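Local structure of beta-galactosidase (Geobacillus stearothermophilus, 4OIF) at residues V52-A57 against F67-K72; V241-L246 against I250-N255; L620-K623 against S629-A632; V641-F646 against Q651-E656. The protein probably hydrolyses terminal non-reducing beta-D-galactose residues of beta-D-galactosides, as a trimeric, zinc-binding glycoside hydrolase of family 42. All coordinates share one frame; numbering follows the deposited sequence.

In the fold
The four contacts fall into two pairs, one in each of two domains of the chain. Contact 1 comes first along the sequence and contact 2 second, both in the TIM barrel, their centres about 18 Å apart without touching; the first joins the short helix 55-58 to helix 68-79, the second joins helix 218-246 to barrel strand 252-259. Contacts 3 and 4 follow in the C-terminal beta domain, with centres about 7 Å apart and about 38 to 46 Å from those of the first two. They touch: strands 622-623 and 651-655 share one sheet, 628-634 and 638-645 another. One pair thus lies in the catalytic barrel, the other between the sheets of a distant beta sandwich.

Contact 1 of 4, residues V52-A57 against F67-K72; sequences VFAWSA and FEWLDK
W69 lays the rim of its indole against A54 and A57, and this single side chain carries the whole meeting of 52-57 with 67-72. The close part lies along the six-membered ring and the adjoining nitrogen. CB of A57 sits 3.8 Å from CZ2 of W69, and CB of A54 follows at 4.0 Å from CH2, the latter methyl at the edge near the ring plane, the former well out of it, obliquely over the rim. Beside them NE1 of W69 donates to the backbone O of A57 over a rather long 3.3 Å. The donor stands 69° out of the carbonyl plane, and the N-H points only moderately straight at the oxygen (149°). The indole gets there because CG of W69 is tucked between its own backbone N and carbonyl carbon (chi1 64°), with CB of L70 against one face. A leucine in place of W69 would probably leave the A57 carbonyl without this donor and open a gap beside both alanine methyls.

The contact loosens outward. A54 is buried, whereas A57 and W69 are partly exposed, and E68 and K72 continue the helix along its solvent side, K72 paired with D76. On the inner side the loop before the helix turns F53 and V52 toward N157, a predicted substrate-binding residue, while W196 of a second subunit meets the ring of F53. Strands 47-50 and 83-87 are parallel neighbours in the barrel, and helices 55-58 and 68-79 lie between them in sequence, so that the indole fastens together two helices of one beta-alpha-beta crossover of a TIM barrel.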
loop_
_atom_site.group_PDB
_atom_site.type_symbol
_atom_site.label_atom_id
_atom_site.label_comp_id
_atom_site.label_asym_id
_atom_site.label_seq_id
_atom_site.Cartn_x
_atom_site.Cartn_y
_atom_site.Cartn_z
ATOM N N VAL A 52 -7.567 20.973 27.984
ATOM C CA VAL A 52 -7.905 19.784 27.188
ATOM C C VAL A 52 -6.863 18.671 27.368
ATOM O O VAL A 52 -7.201 17.490 27.480
ATOM C CB VAL A 52 -8.061 20.116 25.685
ATOM C CG1 VAL A 52 -8.503 18.887 24.913
ATOM C CG2 VAL A 52 -9.078 21.217 25.493
ATOM N N PHE A 53 -5.596 19.051 27.436
ATOM C CA PHE A 53 -4.551 18.072 27.655
ATOM C C PHE A 53 -3.696 18.449 28.851
ATOM O O PHE A 53 -2.480 18.250 28.846
ATOM C CB PHE A 53 -3.703 17.924 26.394
ATOM C CG PHE A 53 -4.507 17.531 25.190
ATOM C CD1 PHE A 53 -4.979 16.231 25.055
ATOM C CD2 PHE A 53 -4.822 18.457 24.218
ATOM C CE1 PHE A 53 -5.736 15.854 23.958
ATOM C CE2 PHE A 53 -5.580 18.088 23.115
ATOM C CZ PHE A 53 -6.044 16.783 22.990
ATOM N N ALA A 54 -4.347 18.953 29.897
ATOM C CA ALA A 54 -3.635 19.535 31.033
ATOM C C ALA A 54 -3.526 18.631 32.267
ATOM O O ALA A 54 -3.146 19.105 33.344
ATOM C CB ALA A 54 -4.292 20.836 31.416
ATOM N N TRP A 55 -3.821 17.342 32.112
ATOM C CA TRP A 55 -3.798 16.422 33.247
ATOM C C TRP A 55 -2.426 16.400 33.925
ATOM O O TRP A 55 -2.307 16.540 35.149
ATOM C CB TRP A 55 -4.191 15.008 32.805
ATOM C CG TRP A 55 -4.656 14.126 33.952
ATOM C CD1 TRP A 55 -4.322 14.246 35.271
ATOM C CD2 TRP A 55 -5.548 13.003 33.870
ATOM N NE1 TRP A 55 -4.939 13.265 36.013
ATOM C CE2 TRP A 55 -5.702 12.494 35.180
ATOM C CE3 TRP A 55 -6.227 12.378 32.817
ATOM C CZ2 TRP A 55 -6.506 11.393 35.464
ATOM C CZ3 TRP A 55 -7.030 11.287 33.105
ATOM C CH2 TRP A 55 -7.164 10.807 34.418
ATOM N N SER A 56 -1.393 16.236 33.116
ATOM C CA SER A 56 -0.041 16.170 33.626
ATOM C C SER A 56 0.362 17.493 34.286
ATOM O O SER A 56 1.232 17.513 35.149
ATOM C CB SER A 56 0.916 15.798 32.493
ATOM O OG SER A 56 2.249 16.116 32.813
ATOM N N ALA A 57 -0.274 18.594 33.893
ATOM C CA ALA A 57 0.007 19.886 34.513
ATOM C C ALA A 57 -0.796 20.062 35.790
ATOM O O ALA A 57 -0.392 20.796 36.689
ATOM C CB ALA A 57 -0.294 21.024 33.546
ATOM N N PHE A 67 -3.103 23.288 40.903
ATOM C CA PHE A 67 -4.223 24.048 40.340
ATOM C C PHE A 67 -3.980 25.560 40.278
ATOM O O PHE A 67 -4.771 26.285 39.671
ATOM C CB PHE A 67 -5.510 23.803 41.142
ATOM C CG PHE A 67 -6.106 22.449 40.941
ATOM C CD1 PHE A 67 -6.706 22.114 39.740
ATOM C CD2 PHE A 67 -6.087 21.514 41.962
ATOM C CE1 PHE A 67 -7.270 20.867 39.553
ATOM C CE2 PHE A 67 -6.644 20.261 41.787
ATOM C CZ PHE A 67 -7.239 19.934 40.579
ATOM N N GLU A 68 -2.903 26.039 40.899
ATOM C CA GLU A 68 -2.702 27.484 41.037
ATOM C C GLU A 68 -2.609 28.180 39.681
ATOM O O GLU A 68 -3.254 29.226 39.462
ATOM C CB GLU A 68 -1.459 27.782 41.874
ATOM C CG GLU A 68 -1.476 27.142 43.272
ATOM C CD GLU A 68 -1.136 25.642 43.252
ATOM O OE1 GLU A 68 -0.130 25.256 42.612
ATOM O OE2 GLU A 68 -1.885 24.849 43.870
ATOM N N TRP A 69 -1.849 27.591 38.759
ATOM C CA TRP A 69 -1.695 28.206 37.439
ATOM C C TRP A 69 -3.060 28.345 36.738
ATOM O O TRP A 69 -3.326 29.353 36.076
ATOM C CB TRP A 69 -0.713 27.410 36.566
ATOM C CG TRP A 69 -1.185 26.031 36.239
ATOM C CD1 TRP A 69 -0.921 24.888 36.941
ATOM C CD2 TRP A 69 -2.021 25.649 35.145
ATOM N NE1 TRP A 69 -1.543 23.823 36.351
ATOM C CE2 TRP A 69 -2.227 24.260 35.247
ATOM C CE3 TRP A 69 -2.630 26.347 34.098
ATOM C CZ2 TRP A 69 -3.005 23.552 34.332
ATOM C CZ3 TRP A 69 -3.403 25.644 33.193
ATOM C CH2 TRP A 69 -3.580 24.262 33.312
ATOM N N LEU A 70 -3.931 27.350 36.915
ATOM C CA LEU A 70 -5.233 27.378 36.263
ATOM C C LEU A 70 -6.152 28.405 36.958
ATOM O O LEU A 70 -6.980 29.061 36.300
ATOM C CB LEU A 70 -5.858 25.973 36.236
ATOM C CG LEU A 70 -7.279 25.817 35.679
ATOM C CD1 LEU A 70 -7.410 26.337 34.259
ATOM C CD2 LEU A 70 -7.699 24.364 35.741
ATOM N N ASP A 71 -5.985 28.561 38.271
ATOM C CA ASP A 71 -6.694 29.599 39.019
ATOM C C ASP A 71 -6.390 30.945 38.403
ATOM O O ASP A 71 -7.295 31.768 38.128
ATOM C CB ASP A 71 -6.268 29.637 40.479
ATOM C CG ASP A 71 -6.615 28.378 41.239
ATOM O OD1 ASP A 71 -7.420 27.545 40.766
ATOM O OD2 ASP A 71 -6.075 28.239 42.343
ATOM N N LYS A 72 -5.091 31.159 38.194
ATOM C CA LYS A 72 -4.649 32.428 37.656
ATOM C C LYS A 72 -5.146 32.599 36.230
ATOM O O LYS A 72 -5.504 33.705 35.843
ATOM C CB LYS A 72 -3.129 32.571 37.727
ATOM C CG LYS A 72 -2.630 33.800 36.980
ATOM C CD LYS A 72 -1.498 34.520 37.695
ATOM C CE LYS A 72 -1.067 35.759 36.913
ATOM N NZ LYS A 72 -0.600 35.411 35.535
#

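Contact 2 of 4, residues V241-L246 against I250-N255; sequences VPLREL and IPITTN
R244 bends over the end of I252, an example of a guanidinium that packs by its face while its N-H groups bond. Its CB leaves the helix away from strand 252-253, but the chain folds back at chi2 (-54°). CD is the first atom to arrive, 3.7 Å from CD1 of I252, and NE passes that methyl at the same separation. CZ comes next at 3.6 Å from CD1, so the methyl lies over one face of the guanidinium, offset toward its rim. NH1 is closest, 3.4 Å from CD1 of I252.

This is the return from helix to strand in a TIM barrel: helix 218-246 ends, a short turn follows, and strand 252-259 enters the barrel wall beside the parallel strand 150-154. Where helix and strand come together, NH1 of R244 gives a hydrogen bond to a water at 2.9 Å, and the water in turn donates to O of I250 at 2.7 Å, spanning a gap too wide for the arginine to cross directly. NH1 also forms a salt bridge with OD2 of D279, the same oxygen that accepts the backbone N of I252, so the carboxylate ties both segments. A methionine in place of R244 would probably leave D279 without its charged mate and the I250 carbonyl without its water link to the helix.

One residue earlier, CB of L243 meets the same methyl, CD1 of I252, at 4.0 Å. L243 and I252 both rest on V155 as well, in the buried layer between helix and barrel wall.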
loop_
_atom_site.group_PDB
_atom_site.type_symbol
_atom_site.label_atom_id
_atom_site.label_comp_id
_atom_site.label_asym_id
_atom_site.label_seq_id
_atom_site.Cartn_x
_atom_site.Cartn_y
_atom_site.Cartn_z
ATOM N N VAL A 241 -20.737 12.616 35.638
ATOM C CA VAL A 241 -21.455 12.562 36.925
ATOM C C VAL A 241 -21.225 13.789 37.865
ATOM O O VAL A 241 -22.193 14.457 38.274
ATOM C CB VAL A 241 -21.120 11.269 37.697
ATOM C CG1 VAL A 241 -21.547 11.400 39.158
ATOM C CG2 VAL A 241 -21.808 10.092 37.038
ATOM N N PRO A 242 -19.957 14.122 38.178
ATOM C CA PRO A 242 -19.774 15.253 39.104
ATOM C C PRO A 242 -20.088 16.600 38.463
ATOM O O PRO A 242 -20.381 17.581 39.146
ATOM C CB PRO A 242 -18.293 15.172 39.467
ATOM C CG PRO A 242 -17.657 14.565 38.255
ATOM C CD PRO A 242 -18.664 13.565 37.733
ATOM N N LEU A 243 -20.014 16.649 37.144
ATOM C CA LEU A 243 -20.364 17.864 36.442
ATOM C C LEU A 243 -21.861 18.129 36.611
ATOM O O LEU A 243 -22.284 19.265 36.784
ATOM C CB LEU A 243 -19.975 17.761 34.966
ATOM C CG LEU A 243 -18.551 18.159 34.572
ATOM C CD1 LEU A 243 -17.480 17.599 35.500
ATOM C CD2 LEU A 243 -18.290 17.734 33.140
ATOM N N ARG A 244 -22.666 17.077 36.585
ATOM C CA ARG A 244 -24.098 17.254 36.795
ATOM C C ARG A 244 -24.391 17.561 38.252
ATOM O O ARG A 244 -25.233 18.415 38.554
ATOM C CB ARG A 244 -24.883 16.019 36.370
ATOM C CG ARG A 244 -24.850 15.735 34.876
ATOM C CD ARG A 244 -25.289 16.939 34.064
ATOM N NE ARG A 244 -25.791 16.539 32.750
ATOM C CZ ARG A 244 -25.998 17.380 31.743
ATOM N NH1 ARG A 244 -25.740 18.680 31.880
ATOM N NH2 ARG A 244 -26.449 16.914 30.591
ATOM N N GLU A 245 -23.712 16.857 39.159
ATOM C CA GLU A 245 -23.960 17.109 40.577
ATOM C C GLU A 245 -23.633 18.547 40.961
ATOM O O GLU A 245 -24.446 19.246 41.559
ATOM C CB GLU A 245 -23.147 16.166 41.461
ATOM C CG GLU A 245 -23.665 14.747 41.521
ATOM C CD GLU A 245 -22.828 13.865 42.433
ATOM O OE1 GLU A 245 -22.060 14.411 43.272
ATOM O OE2 GLU A 245 -22.944 12.624 42.301
ATOM N N LEU A 246 -22.431 18.983 40.612
ATOM C CA LEU A 246 -21.908 20.227 41.138
ATOM C C LEU A 246 -22.218 21.426 40.255
ATOM O O LEU A 246 -22.274 22.552 40.738
ATOM C CB LEU A 246 -20.399 20.099 41.348
ATOM C CG LEU A 246 -20.023 18.977 42.323
ATOM C CD1 LEU A 246 -18.534 18.914 42.506
ATOM C CD2 LEU A 246 -20.689 19.192 43.661
ATOM N N ILE A 250 -24.371 24.299 34.128
ATOM C CA ILE A 250 -23.321 24.447 33.133
ATOM C C ILE A 250 -23.509 23.450 31.994
ATOM O O ILE A 250 -23.465 22.240 32.203
ATOM C CB ILE A 250 -21.925 24.278 33.744
ATOM C CG1 ILE A 250 -21.764 25.216 34.935
ATOM C CG2 ILE A 250 -20.858 24.593 32.690
ATOM C CD1 ILE A 250 -21.734 26.694 34.547
ATOM N N PRO A 251 -23.723 23.960 30.773
ATOM C CA PRO A 251 -23.963 23.053 29.646
ATOM C C PRO A 251 -22.736 22.192 29.328
ATOM O O PRO A 251 -21.599 22.620 29.474
ATOM C CB PRO A 251 -24.296 24.005 28.488
ATOM C CG PRO A 251 -23.637 25.290 28.855
ATOM C CD PRO A 251 -23.687 25.373 30.359
ATOM N N ILE A 252 -22.987 20.966 28.902
ATOM C CA ILE A 252 -21.931 20.012 28.615
ATOM C C ILE A 252 -21.897 19.683 27.133
ATOM O O ILE A 252 -22.942 19.368 26.541
ATOM C CB ILE A 252 -22.139 18.709 29.413
ATOM C CG1 ILE A 252 -22.000 18.969 30.921
ATOM C CG2 ILE A 252 -21.178 17.622 28.916
ATOM C CD1 ILE A 252 -22.459 17.798 31.823
ATOM N N THR A 253 -20.714 19.754 26.522
ATOM C CA THR A 253 -20.569 19.252 25.152
ATOM C C THR A 253 -19.327 18.402 25.010
ATOM O O THR A 253 -18.500 18.348 25.915
ATOM C CB THR A 253 -20.498 20.379 24.114
ATOM O OG1 THR A 253 -20.643 19.825 22.797
ATOM C CG2 THR A 253 -19.171 21.117 24.210
ATOM N N THR A 254 -19.210 17.729 23.870
ATOM C CA THR A 254 -17.951 17.107 23.468
ATOM C C THR A 254 -17.743 17.359 21.964
ATOM O O THR A 254 -18.714 17.414 21.207
ATOM C CB THR A 254 -17.925 15.586 23.808
ATOM O OG1 THR A 254 -16.636 15.039 23.506
ATOM C CG2 THR A 254 -19.000 14.817 23.040
ATOM N N ASN A 255 -16.499 17.540 21.523
ATOM C CA ASN A 255 -16.302 17.937 20.128
ATOM C C ASN A 255 -16.306 16.763 19.138
ATOM O O ASN A 255 -15.605 15.761 19.309
ATOM C CB ASN A 255 -15.027 18.787 19.958
ATOM C CG ASN A 255 -13.808 18.246 20.716
ATOM O OD1 ASN A 255 -13.917 17.495 21.699
ATOM N ND2 ASN A 255 -12.624 18.669 20.263
HETATM O O HOH W 1 -24.022 20.109 33.742
#

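Contact 3 of 4, residues L620-K623 against S629-A632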
loop_
_atom_site.group_PDB
_atom_site.type_symbol
_atom_site.label_atom_id
_atom_site.label_comp_id
_atom_site.label_asym_id
_atom_site.label_seq_id
_atom_site.Cartn_x
_atom_site.Cartn_y
_atom_site.Cartn_z
ATOM N N LEU A 620 -34.442 34.248 1.781
ATOM C CA LEU A 620 -34.479 35.447 0.961
ATOM C C LEU A 620 -33.887 35.132 -0.392
ATOM O O LEU A 620 -32.738 34.707 -0.485
ATOM C CB LEU A 620 -33.714 36.602 1.609
ATOM C CG LEU A 620 -33.629 37.880 0.760
ATOM C CD1 LEU A 620 -34.981 38.584 0.672
ATOM C CD2 LEU A 620 -32.562 38.819 1.310
ATOM N N PHE A 621 -34.671 35.320 -1.446
ATOM C CA PHE A 621 -34.153 35.088 -2.781
ATOM C C PHE A 621 -33.096 36.126 -3.148
ATOM O O PHE A 621 -33.305 37.326 -2.999
ATOM C CB PHE A 621 -35.265 35.103 -3.824
ATOM C CG PHE A 621 -34.749 34.964 -5.228
ATOM C CD1 PHE A 621 -34.360 33.728 -5.713
ATOM C CD2 PHE A 621 -34.608 36.075 -6.049
ATOM C CE1 PHE A 621 -33.857 33.593 -7.007
ATOM C CE2 PHE A 621 -34.105 35.949 -7.339
ATOM C CZ PHE A 621 -33.728 34.704 -7.819
ATOM N N VAL A 622 -31.949 35.652 -3.610
ATOM C CA VAL A 622 -30.943 36.525 -4.170
ATOM C C VAL A 622 -30.547 35.952 -5.520
ATOM O O VAL A 622 -30.262 34.765 -5.621
ATOM C CB VAL A 622 -29.696 36.640 -3.272
ATOM C CG1 VAL A 622 -28.654 37.522 -3.942
ATOM C CG2 VAL A 622 -30.057 37.162 -1.900
ATOM N N LYS A 623 -30.537 36.782 -6.556
ATOM C CA LYS A 623 -30.115 36.339 -7.882
ATOM C C LYS A 623 -28.591 36.318 -7.970
ATOM O O LYS A 623 -27.934 37.315 -7.664
ATOM C CB LYS A 623 -30.704 37.246 -8.958
ATOM C CG LYS A 623 -30.210 36.990 -10.363
ATOM C CD LYS A 623 -31.123 37.680 -11.373
ATOM C CE LYS A 623 -30.705 37.385 -12.811
ATOM N NZ LYS A 623 -29.344 37.919 -13.129
ATOM N N SER A 629 -23.234 31.312 -2.342
ATOM C CA SER A 629 -24.128 30.624 -1.438
ATOM C C SER A 629 -24.899 31.642 -0.628
ATOM O O SER A 629 -24.320 32.558 -0.055
ATOM C CB SER A 629 -23.335 29.678 -0.521
ATOM O OG SER A 629 -24.179 29.063 0.434
ATOM N N VAL A 630 -26.212 31.495 -0.584
ATOM C CA VAL A 630 -27.011 32.357 0.267
ATOM C C VAL A 630 -27.668 31.488 1.318
ATOM O O VAL A 630 -28.364 30.537 0.982
ATOM C CB VAL A 630 -28.077 33.149 -0.533
ATOM C CG1 VAL A 630 -28.941 33.966 0.412
ATOM C CG2 VAL A 630 -27.409 34.053 -1.576
ATOM N N GLN A 631 -27.424 31.800 2.587
ATOM C CA GLN A 631 -27.961 30.991 3.678
ATOM C C GLN A 631 -28.464 31.888 4.783
ATOM O O GLN A 631 -27.870 32.919 5.036
ATOM C CB GLN A 631 -26.895 30.040 4.232
ATOM C CG GLN A 631 -26.530 28.879 3.317
ATOM C CD GLN A 631 -27.665 27.901 3.151
ATOM O OE1 GLN A 631 -28.464 27.685 4.072
ATOM N NE2 GLN A 631 -27.755 27.307 1.969
ATOM N N ALA A 632 -29.529 31.491 5.472
ATOM C CA ALA A 632 -30.144 32.380 6.451
ATOM C C ALA A 632 -30.437 31.768 7.827
ATOM O O ALA A 632 -30.604 30.554 7.982
ATOM C CB ALA A 632 -31.418 32.934 5.878
#
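V622 and V630 meet at about a right angle, each turning its branched end toward the other strand. Their first torsions are nearly identical: in both, CG1 lies opposite the backbone N (chi1 178° in V622, 176° in V630), which leaves CG2 beside that nitrogen. Crossing the two forks brings CG2 of V630 against the branch point, 3.8 Å from CB of V622. CG2 of V622 in turn is 4.1 Å from each of the two methyls, CG1 and CG2, of V630, and so sits in the fork between them. On the other branch, CG1 of V630 lies 4.0 Å from the backbone O of L620, two residues before V622 in the chain.

Both valines are buried. V622 also packs on V653 and L655 of the neighbouring strand in its own sheet and on I643 facing it, while V630 packs on V641 and its backbone N is bonded to D453. Because strand 622-623 belongs to a three-stranded sheet and strand 628-634 to a five-stranded one, the crossed valines meet across the layer between sheets, as in the hydrophobic core of an antiparallel beta sandwich.

Contact 4 of 4, residues V641-F646 against Q651-E656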
loop_
_atom_site.group_PDB
_atom_site.type_symbol
_atom_site.label_atom_id
_atom_site.label_comp_id
_atom_site.label_asym_id
_atom_site.label_seq_id
_atom_site.Cartn_x
_atom_site.Cartn_y
_atom_site.Cartn_z
ATOM N N VAL A 641 -29.428 37.110 6.740
ATOM C CA VAL A 641 -29.091 36.451 5.507
ATOM C C VAL A 641 -27.621 36.651 5.179
ATOM O O VAL A 641 -27.105 37.752 5.227
ATOM C CB VAL A 641 -29.989 36.974 4.380
ATOM C CG1 VAL A 641 -29.714 36.227 3.085
ATOM C CG2 VAL A 641 -31.463 36.832 4.790
ATOM N N PHE A 642 -26.944 35.562 4.863
ATOM C CA PHE A 642 -25.537 35.581 4.504
ATOM C C PHE A 642 -25.398 35.348 3.007
ATOM O O PHE A 642 -25.836 34.311 2.486
ATOM C CB PHE A 642 -24.761 34.499 5.264
ATOM C CG PHE A 642 -24.641 34.739 6.736
ATOM C CD1 PHE A 642 -25.741 34.607 7.573
ATOM C CD2 PHE A 642 -23.415 35.062 7.295
ATOM C CE1 PHE A 642 -25.627 34.823 8.947
ATOM C CE2 PHE A 642 -23.289 35.276 8.670
ATOM C CZ PHE A 642 -24.399 35.158 9.496
ATOM N N ILE A 643 -24.782 36.305 2.324
ATOM C CA ILE A 643 -24.485 36.177 0.904
ATOM C C ILE A 643 -22.979 35.983 0.727
ATOM O O ILE A 643 -22.190 36.910 0.901
ATOM C CB ILE A 643 -24.973 37.397 0.116
ATOM C CG1 ILE A 643 -26.418 37.739 0.514
ATOM C CG2 ILE A 643 -24.853 37.140 -1.374
ATOM C CD1 ILE A 643 -26.973 39.035 -0.114
ATOM N N MET A 644 -22.589 34.763 0.371
ATOM C CA MET A 644 -21.193 34.348 0.427
ATOM C C MET A 644 -20.615 33.986 -0.945
ATOM O O MET A 644 -21.118 33.104 -1.640
ATOM C CB MET A 644 -21.058 33.165 1.399
ATOM C CG MET A 644 -21.576 33.483 2.792
ATOM S SD MET A 644 -21.779 32.032 3.842
ATOM C CE MET A 644 -23.137 31.186 3.046
ATOM N N ASN A 645 -19.556 34.676 -1.338
ATOM C CA ASN A 645 -18.920 34.389 -2.618
ATOM C C ASN A 645 -17.833 33.331 -2.475
ATOM O O ASN A 645 -16.695 33.647 -2.154
ATOM C CB ASN A 645 -18.338 35.668 -3.221
ATOM C CG ASN A 645 -17.733 35.447 -4.595
ATOM O OD1 ASN A 645 -17.802 34.348 -5.161
ATOM N ND2 ASN A 645 -17.131 36.500 -5.145
ATOM N N PHE A 646 -18.186 32.073 -2.728
ATOM C CA PHE A 646 -17.202 31.001 -2.660
ATOM C C PHE A 646 -16.498 30.785 -4.011
ATOM O O PHE A 646 -16.256 29.645 -4.415
ATOM C CB PHE A 646 -17.859 29.699 -2.180
ATOM C CG PHE A 646 -18.070 29.634 -0.681
ATOM C CD1 PHE A 646 -16.989 29.468 0.183
ATOM C CD2 PHE A 646 -19.353 29.719 -0.135
ATOM C CE1 PHE A 646 -17.182 29.394 1.573
ATOM C CE2 PHE A 646 -19.548 29.647 1.242
ATOM C CZ PHE A 646 -18.449 29.487 2.100
ATOM N N GLN A 651 -18.397 39.065 -8.576
ATOM C CA GLN A 651 -19.649 38.352 -8.627
ATOM C C GLN A 651 -20.861 39.271 -8.437
ATOM O O GLN A 651 -21.050 39.861 -7.377
ATOM C CB GLN A 651 -19.616 37.255 -7.576
ATOM C CG GLN A 651 -20.465 36.094 -7.926
ATOM C CD GLN A 651 -19.976 35.323 -9.129
ATOM O OE1 GLN A 651 -20.686 35.217 -10.124
ATOM N NE2 GLN A 651 -18.778 34.751 -9.035
ATOM N N ALA A 652 -21.673 39.399 -9.481
ATOM C CA ALA A 652 -22.852 40.260 -9.433
ATOM C C ALA A 652 -24.024 39.524 -8.808
ATOM O O ALA A 652 -24.360 38.408 -9.187
ATOM C CB ALA A 652 -23.223 40.758 -10.822
ATOM N N VAL A 653 -24.658 40.181 -7.858
ATOM C CA VAL A 653 -25.659 39.554 -7.031
ATOM C C VAL A 653 -26.833 40.530 -7.054
ATOM O O VAL A 653 -26.615 41.714 -7.235
ATOM C CB VAL A 653 -25.067 39.280 -5.613
ATOM C CG1 VAL A 653 -25.997 39.688 -4.499
ATOM C CG2 VAL A 653 -24.569 37.831 -5.495
ATOM N N VAL A 654 -28.072 40.060 -6.951
ATOM C CA VAL A 654 -29.199 40.993 -7.013
ATOM C C VAL A 654 -30.252 40.700 -5.945
ATOM O O VAL A 654 -30.807 39.600 -5.888
ATOM C CB VAL A 654 -29.891 40.983 -8.408
ATOM C CG1 VAL A 654 -30.997 42.025 -8.462
ATOM C CG2 VAL A 654 -28.893 41.242 -9.516
ATOM N N LEU A 655 -30.514 41.700 -5.105
ATOM C CA LEU A 655 -31.552 41.641 -4.082
ATOM C C LEU A 655 -32.825 42.285 -4.615
ATOM O O LEU A 655 -32.768 43.406 -5.116
ATOM C CB LEU A 655 -31.091 42.366 -2.824
ATOM C CG LEU A 655 -30.040 41.730 -1.919
ATOM C CD1 LEU A 655 -29.196 42.802 -1.274
ATOM C CD2 LEU A 655 -30.735 40.922 -0.852
ATOM N N GLU A 656 -33.966 41.603 -4.515
ATOM C CA GLU A 656 -35.233 42.157 -5.007
ATOM C C GLU A 656 -35.930 43.000 -3.947
ATOM O O GLU A 656 -36.500 44.044 -4.247
ATOM C CB GLU A 656 -36.171 41.045 -5.479
ATOM C CG GLU A 656 -35.774 40.425 -6.809
ATOM C CD GLU A 656 -36.632 39.232 -7.184
ATOM O OE1 GLU A 656 -37.505 38.830 -6.380
ATOM O OE2 GLU A 656 -36.427 38.697 -8.289
#
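The carboxamide of N645 presents one face to Q651: CB of Q651 lies above it, nearer the nitrogen end, 3.6 Å from ND2. The same carbon is 4.2 Å from OD1 of N645. The two amides are turned almost perpendicular (89° between planes), and NE2 of Q651 stays 4.0 Å from OD1 of N645, too far for a bond between them. The polar atoms of the asparagine amide have other mates: OD1 binds OG1 of T647, and ND2 gives hydrogen bonds to the backbone O of E649 and of D675. Three partners thus hold this buried amide flat and in a set rotation, with CG carried opposite the backbone N (chi1 -177°). Q651 also has a weak hydrogen bond from NE2 to OG1 of T647, so the threonine joins both side chains.

Strands 641-645 and 651-655 run nearly antiparallel (160°), but their axes come no nearer than 9.4 Å. They belong to different sheets, the five-stranded and the three-stranded one, so the connection between them makes a beta arch across the sandwich of the C-terminal domain rather than a hairpin.

Farther along, the inner layer is apolar. CG2 of I643 faces the fork of V653, 4.2 Å from both CG1 and CG2. The other branch of the isoleucine runs out extended from CG1, and CD1 of I643 approaches CD2 of L655 at 4.3 Å.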